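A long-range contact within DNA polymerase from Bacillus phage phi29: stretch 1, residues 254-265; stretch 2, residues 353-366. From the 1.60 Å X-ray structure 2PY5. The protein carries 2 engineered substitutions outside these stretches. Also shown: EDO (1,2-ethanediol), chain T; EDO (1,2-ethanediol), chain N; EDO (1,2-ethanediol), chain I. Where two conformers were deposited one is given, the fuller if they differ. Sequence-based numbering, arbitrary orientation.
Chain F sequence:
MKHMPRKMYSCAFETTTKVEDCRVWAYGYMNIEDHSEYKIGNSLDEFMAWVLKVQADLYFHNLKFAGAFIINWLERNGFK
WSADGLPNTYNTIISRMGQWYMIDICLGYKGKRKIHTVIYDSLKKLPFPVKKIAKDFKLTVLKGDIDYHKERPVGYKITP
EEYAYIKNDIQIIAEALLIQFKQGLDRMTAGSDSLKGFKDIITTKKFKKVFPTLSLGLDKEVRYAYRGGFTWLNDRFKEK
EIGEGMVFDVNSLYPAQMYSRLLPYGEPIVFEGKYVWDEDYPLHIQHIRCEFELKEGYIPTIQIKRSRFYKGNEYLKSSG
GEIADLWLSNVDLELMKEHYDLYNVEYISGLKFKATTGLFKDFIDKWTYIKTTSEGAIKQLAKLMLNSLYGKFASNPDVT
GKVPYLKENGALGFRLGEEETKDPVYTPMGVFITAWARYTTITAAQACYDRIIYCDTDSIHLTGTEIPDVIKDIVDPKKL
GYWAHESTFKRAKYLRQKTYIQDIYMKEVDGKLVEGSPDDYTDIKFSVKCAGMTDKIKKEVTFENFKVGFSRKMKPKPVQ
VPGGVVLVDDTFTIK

Stretch 1 254-265: YPAQMYSRLLPY
Stretch 2, residues 353-366: FKATTGLFKDFIDK

The contact between residues 254-265 and 353-366 of phi29 DNA polymerase illustrates how two segments of the same fold, a helix followed by a strand and a strand followed by a helix, can pair strand to strand and helix to helix, burying 1022 Å² in all.

The strands set the register. Leu263 and Thr356 form an antiparallel hydrogen-bonded pair with CA atoms 5.5 Å apart: Leu263 N donates to Thr356 O at 3.0 Å, and Thr356 N to Leu263 O at 2.9 Å. Pro264, which has no amide proton to offer, falls opposite Ala355 at a non-hydrogen-bonded position, CA to CA 4.2 Å, where Pro264 CA approaches Lys354 O at 3.2 Å. Next, Tyr265 N donates to Lys354 O at 3.0 Å, while water 3 links Tyr265 O (2.7 Å) to Lys354 N (2.9 Å). Side chains alternate between faces. On the face of Leu263 and Thr356, Tyr265 (chi1 74°, p; chi2 94°) lays its ring against Lys354 (chi1 m), whose CB lies 3.9 Å from the ring centroid of Tyr265. The other face carries Pro264 and Ala355; separately, Pro264 CB lies 3.8 Å from Phe353 CB.

Beyond the strands, helix 254-260 and helix 361-366 run at 139° to each other, their axes approaching to 9.6 Å. Arg261 is the first residue to leave helical angles (phi/psi -87/155). In the second stretch, a type I turn from Gly358 to Lys361 leads into the helix; Gly358 adopts 91/0, a conformation that would jam a CB against the preceding carbonyl oxygen. Phe360 (m, chi2 96°) points toward the first stretch and receives Met258 (m, t, p) over one ring face, with Met258 CE 3.7 Å from the Phe360 centroid; Leu263 CD1 reaches the edge at Phe360 CE1, 3.9 Å away. Ile364 (m, t) also points across, its CD1 lying 3.8 Å from Met258 CB and its CG2 3.7 Å from Tyr259 CD2.

Water bridges the backbones beside this apolar packing. Water 1 lies 2.8 Å from Met258 O and 2.7 Å from Arg261 O, and accepts from Gly358 N at 3.1 Å; water 2 lies 2.7 Å from Met258 O and accepts from Phe360 N at 2.9 Å.

A polar cluster completes the helix pairing. Tyr259 (t, chi2 -103°) donates from OH to Asp365 OD1 at 2.6 Å and accepts from Lys361 NZ at 3.1 Å. Lys361 NZ also forms a salt bridge with Asp365 OD2 at 3.0 Å, so one phenol joins both charged partners.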

ATOM      1  N   TYR F 254      -6.412  -0.087 -12.149  1.00 32.36           N
ATOM      2  CA  TYR F 254      -7.490  -0.672 -11.350  1.00 31.55           C
ATOM      3  C   TYR F 254      -8.799   0.058 -11.566  1.00 31.78           C
ATOM      4  O   TYR F 254      -9.803  -0.595 -11.891  1.00 31.39           O
ATOM      5  CB  TYR F 254      -7.090  -0.767  -9.882  1.00 33.24           C
ATOM      6  CG  TYR F 254      -6.064  -1.867  -9.636  1.00 32.81           C
ATOM      7  CD1 TYR F 254      -4.776  -1.569  -9.232  1.00 36.35           C
ATOM      8  CD2 TYR F 254      -6.385  -3.206  -9.818  1.00 32.82           C
ATOM      9  CE1 TYR F 254      -3.836  -2.595  -9.019  1.00 35.07           C
ATOM     10  CE2 TYR F 254      -5.470  -4.204  -9.599  1.00 34.70           C
ATOM     11  CZ  TYR F 254      -4.214  -3.904  -9.208  1.00 34.31           C
ATOM     12  OH  TYR F 254      -3.284  -4.928  -8.972  1.00 35.11           O
ATOM     13  N   PRO F 255      -8.808   1.409 -11.487  1.00 31.96           N
ATOM     14  CA  PRO F 255     -10.038   2.085 -11.889  1.00 31.90           C
ATOM     15  C   PRO F 255     -10.522   1.718 -13.299  1.00 30.19           C
ATOM     16  O   PRO F 255     -11.744   1.644 -13.540  1.00 30.63           O
ATOM     17  CB  PRO F 255      -9.665   3.571 -11.798  1.00 32.89           C
ATOM     18  CG  PRO F 255      -8.665   3.622 -10.720  1.00 31.77           C
ATOM     19  CD  PRO F 255      -7.815   2.378 -10.987  1.00 31.91           C
ATOM     20  N   ALA F 256      -9.599   1.510 -14.244  1.00 30.24           N
ATOM     21  CA  ALA F 256      -9.985   1.116 -15.594  1.00 31.19           C
ATOM     22  C   ALA F 256     -10.727  -0.227 -15.592  1.00 29.42           C
ATOM     23  O   ALA F 256     -11.723  -0.374 -16.293  1.00 32.15           O
ATOM     24  CB  ALA F 256      -8.777   1.048 -16.519  1.00 32.84           C
ATOM     25  N   GLN F 257     -10.257  -1.191 -14.814  1.00 29.67           N
ATOM     26  CA  GLN F 257     -10.975  -2.486 -14.746  1.00 31.22           C
ATOM     27  C   GLN F 257     -12.370  -2.314 -14.143  1.00 30.54           C
ATOM     28  O   GLN F 257     -13.363  -2.877 -14.624  1.00 31.45           O
ATOM     29  CB  GLN F 257     -10.206  -3.545 -13.954  1.00 31.95           C
ATOM     30  CG  GLN F 257      -8.763  -3.748 -14.347  1.00 32.81           C
ATOM     31  CD  GLN F 257      -8.536  -3.749 -15.818  1.00 31.68           C
ATOM     32  OE1 GLN F 257      -9.115  -4.549 -16.555  1.00 32.70           O
ATOM     33  NE2 GLN F 257      -7.681  -2.830 -16.285  1.00 34.35           N
ATOM     34  N   MET F 258     -12.433  -1.522 -13.081  1.00 29.67           N
ATOM     35  CA  MET F 258     -13.704  -1.227 -12.407  1.00 29.77           C
ATOM     36  C   MET F 258     -14.702  -0.535 -13.337  1.00 29.42           C
ATOM     37  O   MET F 258     -15.911  -0.783 -13.270  1.00 29.28           O
ATOM     38  CB  MET F 258     -13.423  -0.398 -11.149  1.00 29.04           C
ATOM     39  CG  MET F 258     -12.560  -1.175 -10.168  1.00 29.51           C
ATOM     40  SD  MET F 258     -11.798  -0.137  -8.905  1.00 36.41           S
ATOM     41  CE  MET F 258     -13.164  -0.006  -7.908  1.00 31.04           C
ATOM     42  N   TYR F 259     -14.196   0.310 -14.232  1.00 29.99           N
ATOM     43  CA  TYR F 259     -15.061   1.101 -15.082  1.00 28.35           C
ATOM     44  C   TYR F 259     -15.698   0.285 -16.195  1.00 30.83           C
ATOM     45  O   TYR F 259     -16.830   0.564 -16.569  1.00 33.91           O
ATOM     46  CB  TYR F 259     -14.272   2.254 -15.704  1.00 28.89           C
ATOM     47  CG  TYR F 259     -15.129   3.417 -16.156  1.00 28.22           C
ATOM     48  CD1 TYR F 259     -15.424   3.611 -17.493  1.00 29.17           C
ATOM     49  CD2 TYR F 259     -15.634   4.324 -15.233  1.00 29.66           C
ATOM     50  CE1 TYR F 259     -16.228   4.692 -17.910  1.00 29.41           C
ATOM     51  CE2 TYR F 259     -16.404   5.406 -15.626  1.00 31.37           C
ATOM     52  CZ  TYR F 259     -16.711   5.582 -16.966  1.00 30.75           C
ATOM     53  OH  TYR F 259     -17.467   6.650 -17.358  1.00 31.84           O
ATOM     54  N   SER F 260     -14.991  -0.731 -16.713  1.00 31.12           N
ATOM     55  CA  SER F 260     -15.452  -1.374 -17.953  0.70 34.95           C
ATOM     56  C   SER F 260     -15.571  -2.891 -17.957  1.00 33.43           C
ATOM     57  O   SER F 260     -16.234  -3.434 -18.851  1.00 34.15           O
ATOM     58  CB  SER F 260     -14.580  -0.943 -19.133  0.70 37.72           C
ATOM     59  OG  SER F 260     -13.300  -1.505 -19.066  0.70 40.25           O
ATOM     60  N   ARG F 261     -15.010  -3.581 -16.969  1.00 31.62           N
ATOM     61  CA  ARG F 261     -15.048  -5.034 -16.995  1.00 29.76           C
ATOM     62  C   ARG F 261     -16.302  -5.638 -16.386  1.00 31.04           C
ATOM     63  O   ARG F 261     -16.965  -5.023 -15.568  1.00 31.94           O
ATOM     64  CB  ARG F 261     -13.833  -5.657 -16.291  1.00 29.76           C
ATOM     65  CG  ARG F 261     -12.511  -5.237 -16.886  1.00 30.52           C
ATOM     66  CD  ARG F 261     -12.234  -5.847 -18.235  1.00 31.45           C
ATOM     67  NE  ARG F 261     -10.818  -5.724 -18.569  1.00 31.26           N
ATOM     68  CZ  ARG F 261     -10.257  -6.136 -19.693  1.00 32.65           C
ATOM     69  NH1 ARG F 261     -10.983  -6.707 -20.652  1.00 33.55           N
ATOM     70  NH2 ARG F 261      -8.948  -5.984 -19.864  1.00 34.81           N
ATOM     71  N   LEU F 262     -16.625  -6.845 -16.829  1.00 30.59           N
ATOM     72  CA  LEU F 262     -17.696  -7.633 -16.223  1.00 31.33           C
ATOM     73  C   LEU F 262     -17.274  -8.062 -14.828  1.00 32.74           C
ATOM     74  O   LEU F 262     -16.278  -8.769 -14.669  1.00 31.51           O
ATOM     75  CB  LEU F 262     -17.995  -8.860 -17.077  1.00 32.30           C
ATOM     76  CG  LEU F 262     -19.216  -9.685 -16.709  1.00 32.15           C
ATOM     77  CD1 LEU F 262     -20.528  -8.877 -16.890  1.00 33.31           C
ATOM     78  CD2 LEU F 262     -19.226 -10.955 -17.560  1.00 35.31           C
ATOM     79  N   LEU F 263     -18.044  -7.668 -13.823  1.00 29.94           N
ATOM     80  CA  LEU F 263     -17.678  -7.889 -12.423  1.00 31.50           C
ATOM     81  C   LEU F 263     -18.816  -8.527 -11.631  1.00 34.13           C
ATOM     82  O   LEU F 263     -19.998  -8.327 -11.952  1.00 31.74           O
ATOM     83  CB  LEU F 263     -17.220  -6.591 -11.769  1.00 31.02           C
ATOM     84  CG  LEU F 263     -15.969  -5.922 -12.348  1.00 28.71           C
ATOM     85  CD1 LEU F 263     -15.764  -4.508 -11.818  1.00 30.41           C
ATOM     86  CD2 LEU F 263     -14.760  -6.824 -12.044  1.00 32.19           C
ATOM     87  N   PRO F 264     -18.478  -9.303 -10.600  1.00 29.59           N
ATOM     88  CA  PRO F 264     -19.480 -10.094  -9.890  1.00 28.45           C
ATOM     89  C   PRO F 264     -20.293  -9.308  -8.877  1.00 32.03           C
ATOM     90  O   PRO F 264     -19.797  -8.352  -8.260  1.00 31.65           O
ATOM     91  CB  PRO F 264     -18.605 -11.124  -9.153  1.00 31.03           C
ATOM     92  CG  PRO F 264     -17.406 -10.349  -8.820  1.00 31.21           C
ATOM     93  CD  PRO F 264     -17.127  -9.544 -10.044  1.00 30.09           C
ATOM     94  N   TYR F 265     -21.531  -9.755  -8.655  1.00 30.12           N
ATOM     95  CA  TYR F 265     -22.342  -9.249  -7.556  1.00 32.33           C
ATOM     96  C   TYR F 265     -23.322 -10.334  -7.091  1.00 30.04           C
ATOM     97  O   TYR F 265     -23.481 -11.400  -7.743  1.00 30.68           O
ATOM     98  CB  TYR F 265     -23.089  -7.964  -7.966  1.00 31.36           C
ATOM     99  CG  TYR F 265     -24.256  -8.199  -8.887  1.00 30.97           C
ATOM    100  CD1 TYR F 265     -25.547  -8.347  -8.379  1.00 30.83           C
ATOM    101  CD2 TYR F 265     -24.080  -8.290 -10.258  1.00 31.77           C
ATOM    102  CE1 TYR F 265     -26.622  -8.581  -9.216  1.00 29.65           C
ATOM    103  CE2 TYR F 265     -25.182  -8.528 -11.117  1.00 30.60           C
ATOM    104  CZ  TYR F 265     -26.425  -8.694 -10.572  1.00 30.38           C
ATOM    105  OH  TYR F 265     -27.526  -8.913 -11.416  1.00 33.02           O
ATOM    106  N   PHE F 353     -21.245 -16.582 -10.071  1.00 31.27           N
ATOM    107  CA  PHE F 353     -21.747 -15.253  -9.710  1.00 30.49           C
ATOM    108  C   PHE F 353     -22.499 -14.594 -10.854  1.00 30.45           C
ATOM    109  O   PHE F 353     -22.069 -14.622 -11.993  1.00 31.01           O
ATOM    110  CB  PHE F 353     -20.588 -14.309  -9.344  1.00 31.64           C
ATOM    111  CG  PHE F 353     -19.694 -14.836  -8.254  1.00 32.96           C
ATOM    112  CD1 PHE F 353     -18.641 -15.669  -8.567  1.00 33.03           C
ATOM    113  CD2 PHE F 353     -19.919 -14.509  -6.934  1.00 33.49           C
ATOM    114  CE1 PHE F 353     -17.814 -16.181  -7.579  1.00 34.14           C
ATOM    115  CE2 PHE F 353     -19.080 -15.031  -5.942  1.00 33.81           C
ATOM    116  CZ  PHE F 353     -18.042 -15.868  -6.295  1.00 33.72           C
ATOM    117  N   LYS F 354     -23.567 -13.903 -10.492  1.00 31.08           N
ATOM    118  CA  LYS F 354     -24.129 -12.886 -11.361  1.00 31.28           C
ATOM    119  C   LYS F 354     -23.083 -11.820 -11.632  1.00 30.24           C
ATOM    120  O   LYS F 354     -22.126 -11.657 -10.859  1.00 30.84           O
ATOM    121  CB  LYS F 354     -25.375 -12.254 -10.738  1.00 31.28           C
ATOM    122  CG  LYS F 354     -26.431 -13.247 -10.352  1.00 33.91           C
ATOM    123  CD  LYS F 354     -27.712 -12.586  -9.856  1.00 37.73           C
ATOM    124  CE  LYS F 354     -27.658 -12.282  -8.398  1.00 42.83           C
ATOM    125  NZ  LYS F 354     -29.059 -12.138  -7.863  1.00 46.95           N
ATOM    126  N   ALA F 355     -23.264 -11.078 -12.715  1.00 31.68           N
ATOM    127  CA  ALA F 355     -22.274 -10.093 -13.079  1.00 30.15           C
ATOM    128  C   ALA F 355     -22.831  -8.980 -13.938  1.00 32.12           C
ATOM    129  O   ALA F 355     -23.834  -9.157 -14.657  1.00 31.81           O
ATOM    130  CB  ALA F 355     -21.110 -10.779 -13.787  1.00 32.40           C
ATOM    131  N   THR F 356     -22.167  -7.836 -13.864  1.00 31.47           N
ATOM    132  CA  THR F 356     -22.580  -6.664 -14.611  1.00 29.57           C
ATOM    133  C   THR F 356     -21.387  -5.726 -14.771  1.00 32.17           C
ATOM    134  O   THR F 356     -20.410  -5.807 -14.001  1.00 31.48           O
ATOM    135  CB  THR F 356     -23.738  -5.943 -13.911  1.00 34.34           C
ATOM    136  OG1 THR F 356     -24.289  -4.961 -14.804  1.00 36.59           O
ATOM    137  CG2 THR F 356     -23.276  -5.280 -12.630  1.00 34.03           C
ATOM    138  N   THR F 357     -21.478  -4.851 -15.759  1.00 33.33           N
ATOM    139  CA  THR F 357     -20.565  -3.739 -15.891  1.00 31.38           C
ATOM    140  C   THR F 357     -21.239  -2.534 -15.271  1.00 32.75           C
ATOM    141  O   THR F 357     -22.452  -2.549 -15.040  1.00 37.43           O
ATOM    142  CB  THR F 357     -20.219  -3.458 -17.365  1.00 32.82           C
ATOM    143  OG1 THR F 357     -21.404  -3.041 -18.080  1.00 34.00           O
ATOM    144  CG2 THR F 357     -19.607  -4.688 -18.002  1.00 33.58           C
ATOM    145  N   GLY F 358     -20.465  -1.490 -14.994  1.00 32.23           N
ATOM    146  CA  GLY F 358     -21.033  -0.200 -14.633  1.00 30.68           C
ATOM    147  C   GLY F 358     -21.294   0.126 -13.168  1.00 29.62           C
ATOM    148  O   GLY F 358     -21.770   1.229 -12.860  1.00 30.94           O
ATOM    149  N   LEU F 359     -20.995  -0.804 -12.258  1.00 29.23           N
ATOM    150  CA  LEU F 359     -21.257  -0.562 -10.831  1.00 28.56           C
ATOM    151  C   LEU F 359     -20.467   0.620 -10.281  1.00 32.60           C
ATOM    152  O   LEU F 359     -20.901   1.244  -9.315  1.00 34.26           O
ATOM    153  CB  LEU F 359     -20.991  -1.816  -9.983  1.00 30.79           C
ATOM    154  CG  LEU F 359     -22.047  -2.910 -10.109  1.00 34.26           C
ATOM    155  CD1 LEU F 359     -21.496  -4.245  -9.624  1.00 33.67           C
ATOM    156  CD2 LEU F 359     -23.299  -2.538  -9.331  1.00 36.65           C
ATOM    157  N   PHE F 360     -19.317   0.931 -10.899  1.00 29.84           N
ATOM    158  CA  PHE F 360     -18.430   1.990 -10.419  1.00 30.58           C
ATOM    159  C   PHE F 360     -18.431   3.258 -11.259  1.00 31.06           C
ATOM    160  O   PHE F 360     -17.670   4.183 -10.963  1.00 30.88           O
ATOM    161  CB  PHE F 360     -16.994   1.457 -10.315  1.00 31.21           C
ATOM    162  CG  PHE F 360     -16.859   0.295  -9.398  1.00 30.40           C
ATOM    163  CD1 PHE F 360     -16.889  -1.002  -9.881  1.00 30.51           C
ATOM    164  CD2 PHE F 360     -16.753   0.499  -8.043  1.00 31.60           C
ATOM    165  CE1 PHE F 360     -16.755  -2.054  -9.017  1.00 33.12           C
ATOM    166  CE2 PHE F 360     -16.649  -0.569  -7.172  1.00 32.31           C
ATOM    167  CZ  PHE F 360     -16.646  -1.840  -7.671  1.00 32.59           C
ATOM    168  N   LYS F 361     -19.297   3.321 -12.270  1.00 30.03           N
ATOM    169  CA  LYS F 361     -19.274   4.420 -13.229  1.00 30.07           C
ATOM    170  C   LYS F 361     -19.397   5.782 -12.543  1.00 31.42           C
ATOM    171  O   LYS F 361     -18.573   6.667 -12.752  1.00 31.43           O
ATOM    172  CB  LYS F 361     -20.402   4.290 -14.233  1.00 32.07           C
ATOM    173  CG  LYS F 361     -20.386   5.394 -15.257  1.00 33.69           C
ATOM    174  CD  LYS F 361     -21.352   5.118 -16.372  1.00 35.16           C
ATOM    175  CE  LYS F 361     -21.722   6.381 -17.101  1.00 38.28           C
ATOM    176  NZ  LYS F 361     -20.539   7.123 -17.622  1.00 40.64           N
ATOM    177  N   ASP F 362     -20.441   5.954 -11.734  1.00 31.43           N
ATOM    178  CA  ASP F 362     -20.711   7.271 -11.156  1.00 30.20           C
ATOM    179  C   ASP F 362     -19.621   7.700 -10.174  1.00 30.64           C
ATOM    180  O   ASP F 362     -19.272   8.873 -10.116  1.00 32.35           O
ATOM    181  CB  ASP F 362     -22.092   7.312 -10.488  1.00 32.45           C
ATOM    182  CG  ASP F 362     -23.244   7.223 -11.488  1.00 37.31           C
ATOM    183  OD1 ASP F 362     -23.045   7.480 -12.701  1.00 36.73           O
ATOM    184  OD2 ASP F 362     -24.375   6.919 -11.041  1.00 39.32           O
ATOM    185  N   PHE F 363     -19.090   6.760  -9.406  1.00 30.50           N
ATOM    186  CA  PHE F 363     -18.020   7.066  -8.435  1.00 30.53           C
ATOM    187  C   PHE F 363     -16.759   7.484  -9.161  1.00 31.36           C
ATOM    188  O   PHE F 363     -16.111   8.474  -8.821  1.00 31.02           O
ATOM    189  CB  PHE F 363     -17.725   5.828  -7.574  1.00 33.32           C
ATOM    190  CG  PHE F 363     -16.596   6.018  -6.586  1.00 33.41           C
ATOM    191  CD1 PHE F 363     -16.829   6.625  -5.361  1.00 34.82           C
ATOM    192  CD2 PHE F 363     -15.297   5.590  -6.879  1.00 32.28           C
ATOM    193  CE1 PHE F 363     -15.787   6.814  -4.439  1.00 33.77           C
ATOM    194  CE2 PHE F 363     -14.259   5.780  -5.955  1.00 34.91           C
ATOM    195  CZ  PHE F 363     -14.516   6.366  -4.734  1.00 33.25           C
ATOM    196  N   ILE F 364     -16.404   6.717 -10.175  1.00 30.70           N
ATOM    197  CA  ILE F 364     -15.187   7.013 -10.917  1.00 30.56           C
ATOM    198  C   ILE F 364     -15.338   8.309 -11.711  1.00 30.96           C
ATOM    199  O   ILE F 364     -14.421   9.117 -11.758  1.00 31.33           O
ATOM    200  CB  ILE F 364     -14.764   5.821 -11.809  1.00 30.50           C
ATOM    201  CG1 ILE F 364     -14.335   4.651 -10.915  1.00 31.65           C
ATOM    202  CG2 ILE F 364     -13.640   6.229 -12.777  1.00 30.07           C
ATOM    203  CD1 ILE F 364     -14.075   3.349 -11.634  1.00 32.64           C
ATOM    204  N   ASP F 365     -16.495   8.525 -12.335  1.00 30.41           N
ATOM    205  CA  ASP F 365     -16.746   9.790 -13.037  1.00 30.51           C
ATOM    206  C   ASP F 365     -16.582  10.991 -12.097  1.00 30.97           C
ATOM    207  O   ASP F 365     -15.959  11.983 -12.472  1.00 31.38           O
ATOM    208  CB  ASP F 365     -18.151   9.794 -13.642  1.00 31.51           C
ATOM    209  CG  ASP F 365     -18.275   8.919 -14.901  1.00 32.87           C
ATOM    210  OD1 ASP F 365     -17.239   8.465 -15.447  1.00 31.40           O
ATOM    211  OD2 ASP F 365     -19.419   8.703 -15.363  1.00 32.33           O
ATOM    212  N   LYS F 366     -17.131  10.887 -10.885  1.00 32.73           N
ATOM    213  CA  LYS F 366     -17.092  11.992  -9.904  1.00 31.12           C
ATOM    214  C   LYS F 366     -15.668  12.348  -9.545  1.00 33.22           C
ATOM    215  O   LYS F 366     -15.261  13.505  -9.643  1.00 33.02           O
ATOM    216  CB  LYS F 366     -17.864  11.636  -8.629  1.00 32.68           C
ATOM    217  CG  LYS F 366     -17.728  12.676  -7.482  1.00 34.19           C
ATOM    218  CD  LYS F 366     -18.310  12.161  -6.173  1.00 38.29           C
ATOM    219  CE  LYS F 366     -17.836  12.968  -4.962  1.00 39.80           C
ATOM    220  NZ  LYS F 366     -18.577  14.230  -4.810  1.00 43.62           N
TER
HETATM  221  C1  EDO T9008      -8.222  -2.374 -19.659  1.00 28.68           C
HETATM  222  O1  EDO T9008      -7.239  -1.565 -19.005  1.00 26.18           O
HETATM  223  C2  EDO T9008      -9.632  -1.905 -19.309  1.00 30.88           C
HETATM  224  O2  EDO T9008      -9.860  -0.568 -19.780  1.00 29.82           O
HETATM  225  C1  EDO N8012     -13.968   8.539 -15.721  1.00 45.11           C
HETATM  226  O1  EDO N8012     -14.760   9.672 -16.067  1.00 44.50           O
HETATM  227  C2  EDO N8012     -13.912   7.592 -16.906  1.00 45.30           C
HETATM  228  O2  EDO N8012     -12.919   8.026 -17.838  1.00 48.24           O
HETATM  229  C1  EDO I8004     -17.921  -6.218 -20.398  1.00 76.48           C
HETATM  230  O1  EDO I8004     -17.980  -7.561 -20.891  1.00 76.05           O
HETATM  231  C2  EDO I8004     -16.790  -5.461 -21.090  1.00 76.86           C
HETATM  232  O2  EDO I8004     -17.129  -4.081 -21.312  1.00 77.36           O
HETATM  233  O   HOH W   1     -17.629  -2.634 -14.501  1.00 19.57           O
HETATM  234  O   HOH W   2     -18.285   0.453 -13.539  1.00 21.75           O
HETATM  235  O   HOH W   3     -24.109 -13.988  -7.671  1.00 19.85           O